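Long-range contacts in RmpD (Hexulose-6-phosphate synthase) (Streptococcus mutans, PDB 3EXR), which is a TIM-barrel protein of the orotidine 5'-phosphate decarboxylase/HUMPS family, named hexulose-6-phosphate synthase: residues Gln4-Gln9 with Phe191-Gly196; Gln137-Gln142 with Arg170-Gly175. All blocks are in the same frame, centred on the assembly; numbering follows the deposited sequence.

Contact 1: Gln4-Gln9 with Phe191-Gly196; sequences QLPNLQ and FTFIAG
One face of the Phe191 ring takes the amide oxygen of Asn7, with OD1 3.7 Å from CZ and set toward the rim, and the Asn7 amide plane stands steeply to the ring, 78° away. Arg170 makes a cation-pi contact with the same ring. Phe191 CB points away from strand 7-12, but CG is anti to the backbone N (chi1 171°), and the ring ends nearer, alongside the Asn7 side chain. The Phe193 ring receives Pro6 at its edge, CB lying 3.7 Å from CE2; Phe185 meets this ring edge-to-face, and Phe212 and Trp220 of helix 205-220 also pack on it. The backbones form the parallel seam that closes the eight-stranded TIM barrel, first strand 7-12 against last strand 192-195. Asn7 N gives to Phe191 O and Asn7 O takes Phe193 N; Gln9 then repeats the pattern with Phe193 O and Ala195 N. On the face of Asn7, Thr192 and Gln9, the extended Gln9 chain lies beside Ile194, NE2 3.7 Å from CD1, while that nitrogen is hydrogen-bonded to Glu35. Thr192 CG2 packs against Gln9 CB at 3.5 Å. Ahead of the strand, one water accepts from Gln4 NE2 and donates to Leu5 O and Phe191 O.

Contact 2: Gln137-Gln142 with Arg170-Gly175; sequences QAIYHQ and RVSVTG
Gln137 lays its CG over one face of the Arg170 guanidinium, toward the rim and 3.9 Å from CZ. Its amide plane is turned 49° from the guanidinium, and NE2 comes within 3.7 Å of Arg170 NH1. The Arg170 chain bends at chi3 (-62°), which sets NE; the guanidinium beyond it offers a face to Gln137 CG. Glu113 OE1, on strand 113-117, bonds to both side chains: a salt bridge with Arg170 NH2 and a hydrogen bond from Gln137 NE2. Ser136 OG is a further partner of Arg170 NH2. A water bridges this pair to Ser172, donating to Gln137 OE1 and Arg170 O and accepting from Ser172 OG, so two interior side chains and a strand carbonyl share one solvent molecule. Gln137 OE1 also receives a bond from Gln115. The two strands are the sixth and seventh of the TIM barrel, parallel neighbours joined through helices 144-149 and 155-167 in a beta-alpha-beta crossover. Five backbone hydrogen bonds run the length of the pair, from Ala138 N to Arg170 O at one end to Gln142 N and Thr174 O at the other, 3.0 Å apart. Inside the barrel, Ile139 CD1 rests on Ser172 CB at 3.6 Å. Farther toward the C-terminal ends of the strands, Thr174 CG2 is modelled over one face of the His141 imidazole, implausibly close, which leaves the details of that contact doubtful; Thr174 OG1 is hydrogen-bonded to Ile194 O. On the outer face, Tyr140 CB approaches Val171 CG1 at 4.2 Å, and its ring turns toward helix 155-167, where OH is hydrogen-bonded to Asp157.

How the contacts relate
Both contacts are largely buried and belong to one closed sheet, their centres about 10 Å apart. Contact 1 joins the first and last strands, far apart in sequence, whereas contact 2 joins two consecutive strands. They meet where strands 170-174 and 192-195 pair, with Phe191 N 2.9 Å from Val171 O and Ile194 N similarly close to Val173 O. The interior-facing side chains of both are mixed polar and apolar, but contact 2 adds a charged group, Arg170, which reaches the Phe191 ring of contact 1. Outward, contact 1 packs mainly aromatic and aliphatic groups on helix 205-220, while contact 2 packs Val171 and Tyr140 on helix 155-167 and adds a hydrogen bond at the tyrosine hydroxyl.

Contact 1: Gln4-Gln9 with Phe191-Gly196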
# COMPACT_ATOMS: atom_id res chain seq x y z
N GLN A 4 24.22 1.64 -18.87
CA GLN A 4 23.29 2.64 -19.37
C GLN A 4 23.28 3.85 -18.45
O GLN A 4 23.75 3.78 -17.31
CB GLN A 4 21.88 2.05 -19.51
CG GLN A 4 21.33 1.42 -18.24
CD GLN A 4 19.96 0.84 -18.44
OE1 GLN A 4 19.71 0.12 -19.41
NE2 GLN A 4 19.03 1.16 -17.52
N LEU A 5 22.74 4.94 -18.94
CA LEU A 5 22.56 6.14 -18.15
C LEU A 5 21.46 5.92 -17.09
O LEU A 5 20.57 5.08 -17.27
CB LEU A 5 22.12 7.27 -19.04
CG LEU A 5 23.12 7.89 -20.02
CD1 LEU A 5 22.42 8.99 -20.80
CD2 LEU A 5 24.30 8.46 -19.27
N PRO A 6 21.50 6.69 -16.00
CA PRO A 6 20.32 6.67 -15.12
C PRO A 6 19.05 6.98 -15.89
O PRO A 6 19.05 7.86 -16.75
CB PRO A 6 20.61 7.77 -14.10
CG PRO A 6 22.15 7.86 -14.08
CD PRO A 6 22.55 7.60 -15.52
N ASN A 7 17.96 6.29 -15.53
CA ASN A 7 16.66 6.54 -16.10
C ASN A 7 16.06 7.81 -15.52
O ASN A 7 16.35 8.17 -14.38
CB ASN A 7 15.70 5.39 -15.76
CG ASN A 7 16.02 4.09 -16.47
OD1 ASN A 7 15.98 3.02 -15.84
ND2 ASN A 7 16.27 4.14 -17.78
N LEU A 8 15.24 8.49 -16.31
CA LEU A 8 14.31 9.47 -15.83
C LEU A 8 12.93 8.81 -15.77
O LEU A 8 12.42 8.35 -16.79
CB LEU A 8 14.25 10.68 -16.77
CG LEU A 8 13.15 11.69 -16.41
CD1 LEU A 8 13.19 12.15 -14.95
CD2 LEU A 8 13.18 12.87 -17.34
N GLN A 9 12.35 8.82 -14.58
CA GLN A 9 11.02 8.27 -14.33
C GLN A 9 10.10 9.39 -13.89
O GLN A 9 10.51 10.24 -13.11
CB GLN A 9 11.12 7.18 -13.28
CG GLN A 9 9.81 6.66 -12.77
CD GLN A 9 10.00 5.39 -11.93
OE1 GLN A 9 10.89 4.61 -12.20
NE2 GLN A 9 9.16 5.19 -10.94
N PHE A 191 20.30 4.26 -10.36
CA PHE A 191 19.67 3.51 -11.45
C PHE A 191 18.59 4.32 -12.15
O PHE A 191 18.52 4.35 -13.37
CB PHE A 191 19.10 2.18 -10.93
CG PHE A 191 18.23 1.44 -11.92
CD1 PHE A 191 18.78 0.91 -13.09
CD2 PHE A 191 16.89 1.23 -11.67
CE1 PHE A 191 18.00 0.23 -14.00
CE2 PHE A 191 16.10 0.52 -12.59
CZ PHE A 191 16.67 0.03 -13.75
N THR A 192 17.75 4.98 -11.35
CA THR A 192 16.65 5.80 -11.82
C THR A 192 16.42 6.98 -10.92
O THR A 192 16.46 6.84 -9.69
CB THR A 192 15.34 4.97 -11.86
OG1 THR A 192 15.47 3.88 -12.78
CG2 THR A 192 14.17 5.83 -12.34
N PHE A 193 16.18 8.15 -11.53
CA PHE A 193 15.73 9.35 -10.80
C PHE A 193 14.21 9.48 -11.03
O PHE A 193 13.76 9.54 -12.17
CB PHE A 193 16.43 10.60 -11.32
CG PHE A 193 17.89 10.66 -10.91
CD1 PHE A 193 18.25 11.10 -9.64
CD2 PHE A 193 18.88 10.24 -11.78
CE1 PHE A 193 19.61 11.14 -9.26
CE2 PHE A 193 20.23 10.29 -11.41
CZ PHE A 193 20.58 10.73 -10.15
N ILE A 194 13.42 9.52 -9.95
CA ILE A 194 11.95 9.59 -10.06
C ILE A 194 11.51 11.02 -9.77
O ILE A 194 11.62 11.48 -8.64
CB ILE A 194 11.26 8.66 -9.06
CG1 ILE A 194 11.73 7.21 -9.22
CG2 ILE A 194 9.74 8.77 -9.23
CD1 ILE A 194 11.23 6.29 -8.09
N ALA A 195 11.04 11.72 -10.80
CA ALA A 195 10.51 13.05 -10.68
C ALA A 195 9.00 12.96 -10.73
O ALA A 195 8.44 11.93 -11.12
CB ALA A 195 11.04 13.95 -11.81
N GLY A 196 8.34 14.03 -10.33
CA GLY A 196 6.89 14.10 -10.33
C GLY A 196 6.40 15.49 -10.75
O GLY A 196 6.59 15.89 -11.90
O HOH W 1 19.94 3.11 -15.51

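Contact 2: Gln137-Gln142 with Arg170-Gly175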
# COMPACT_ATOMS: atom_id res chain seq x y z
N GLN A 137 15.87 -4.35 -6.84
CA GLN A 137 15.58 -2.92 -6.96
C GLN A 137 14.99 -2.41 -5.66
O GLN A 137 14.14 -3.09 -5.04
CB GLN A 137 14.59 -2.64 -8.09
CG GLN A 137 15.15 -2.80 -9.48
CD GLN A 137 14.29 -2.08 -10.50
OE1 GLN A 137 14.13 -0.86 -10.41
NE2 GLN A 137 13.76 -2.81 -11.49
N ALA A 138 15.40 -1.22 -5.28
CA ALA A 138 14.90 -0.54 -4.08
C ALA A 138 14.69 0.92 -4.36
O ALA A 138 15.46 1.53 -5.10
CB ALA A 138 15.86 -0.72 -2.93
N ILE A 139 13.64 1.49 -3.75
CA ILE A 139 13.31 2.90 -3.95
C ILE A 139 13.59 3.64 -2.65
O ILE A 139 12.95 3.39 -1.62
CB ILE A 139 11.79 3.09 -4.27
CG1 ILE A 139 11.25 2.09 -5.31
CG2 ILE A 139 11.52 4.53 -4.63
CD1 ILE A 139 11.98 2.06 -6.58
N TYR A 140 14.53 4.57 -2.72
CA TYR A 140 14.97 5.35 -1.56
C TYR A 140 14.44 6.79 -1.66
O TYR A 140 14.65 7.44 -2.68
CB TYR A 140 16.52 5.34 -1.45
CG TYR A 140 17.02 5.86 -0.13
CD1 TYR A 140 17.40 4.98 0.89
CD2 TYR A 140 17.07 7.24 0.13
CE1 TYR A 140 17.81 5.45 2.14
CE2 TYR A 140 17.48 7.71 1.38
CZ TYR A 140 17.85 6.81 2.37
OH TYR A 140 18.28 7.26 3.58
N HIS A 141 13.76 7.25 -0.60
CA HIS A 141 13.18 8.59 -0.51
C HIS A 141 14.06 9.51 0.30
O HIS A 141 14.55 9.13 1.38
CB HIS A 141 11.82 8.52 0.20
CG HIS A 141 10.77 7.80 -0.59
ND1 HIS A 141 10.75 6.43 -0.76
CD2 HIS A 141 9.71 8.28 -1.27
CE1 HIS A 141 9.71 6.10 -1.51
NE2 HIS A 141 9.07 7.21 -1.84
N GLN A 142 14.23 10.75 -0.17
CA GLN A 142 14.89 11.74 0.67
C GLN A 142 14.21 11.79 2.05
O GLN A 142 12.98 11.70 2.18
CB GLN A 142 14.89 13.13 0.04
CG GLN A 142 15.94 14.00 0.71
CD GLN A 142 15.93 15.46 0.31
OE1 GLN A 142 15.11 15.90 -0.51
NE2 GLN A 142 16.85 16.24 0.90
N ARG A 170 19.91 -2.10 -7.70
CA ARG A 170 19.64 -0.96 -8.57
C ARG A 170 18.72 -0.04 -7.79
O ARG A 170 17.57 -0.39 -7.52
CB ARG A 170 19.02 -1.41 -9.90
CG ARG A 170 20.07 -1.89 -10.93
CD ARG A 170 19.45 -2.74 -12.05
NE ARG A 170 18.86 -3.95 -11.48
CZ ARG A 170 17.71 -4.50 -11.84
NH1 ARG A 170 17.01 -4.05 -12.86
NH2 ARG A 170 17.28 -5.55 -11.16
N VAL A 171 19.25 1.11 -7.39
CA VAL A 171 18.57 2.02 -6.50
C VAL A 171 17.94 3.19 -7.27
O VAL A 171 18.58 3.87 -8.06
CB VAL A 171 19.52 2.54 -5.39
CG1 VAL A 171 18.86 3.59 -4.51
CG2 VAL A 171 20.03 1.37 -4.56
N SER A 172 16.64 3.39 -7.05
CA SER A 172 15.96 4.56 -7.54
C SER A 172 15.87 5.56 -6.40
O SER A 172 15.67 5.17 -5.24
CB SER A 172 14.54 4.21 -7.97
OG SER A 172 14.54 3.36 -9.07
N VAL A 173 16.04 6.85 -6.71
CA VAL A 173 15.86 7.87 -5.68
C VAL A 173 14.70 8.79 -6.06
O VAL A 173 14.39 9.00 -7.24
CB VAL A 173 17.16 8.70 -5.43
CG1 VAL A 173 18.29 7.87 -4.90
CG2 VAL A 173 17.60 9.41 -6.70
N THR A 174 14.06 9.35 -5.03
CA THR A 174 12.96 10.29 -5.23
C THR A 174 12.95 11.32 -4.14
O THR A 174 13.39 11.03 -3.01
CB THR A 174 11.61 9.56 -5.30
OG1 THR A 174 10.59 10.48 -5.72
CG2 THR A 174 11.18 9.00 -3.96
N GLY A 175 12.49 12.53 -4.47
CA GLY A 175 12.47 13.66 -3.54
C GLY A 175 13.66 14.57 -3.73
O GLY A 175 14.78 14.10 -3.83
O HOH W 2 15.15 0.76 -8.60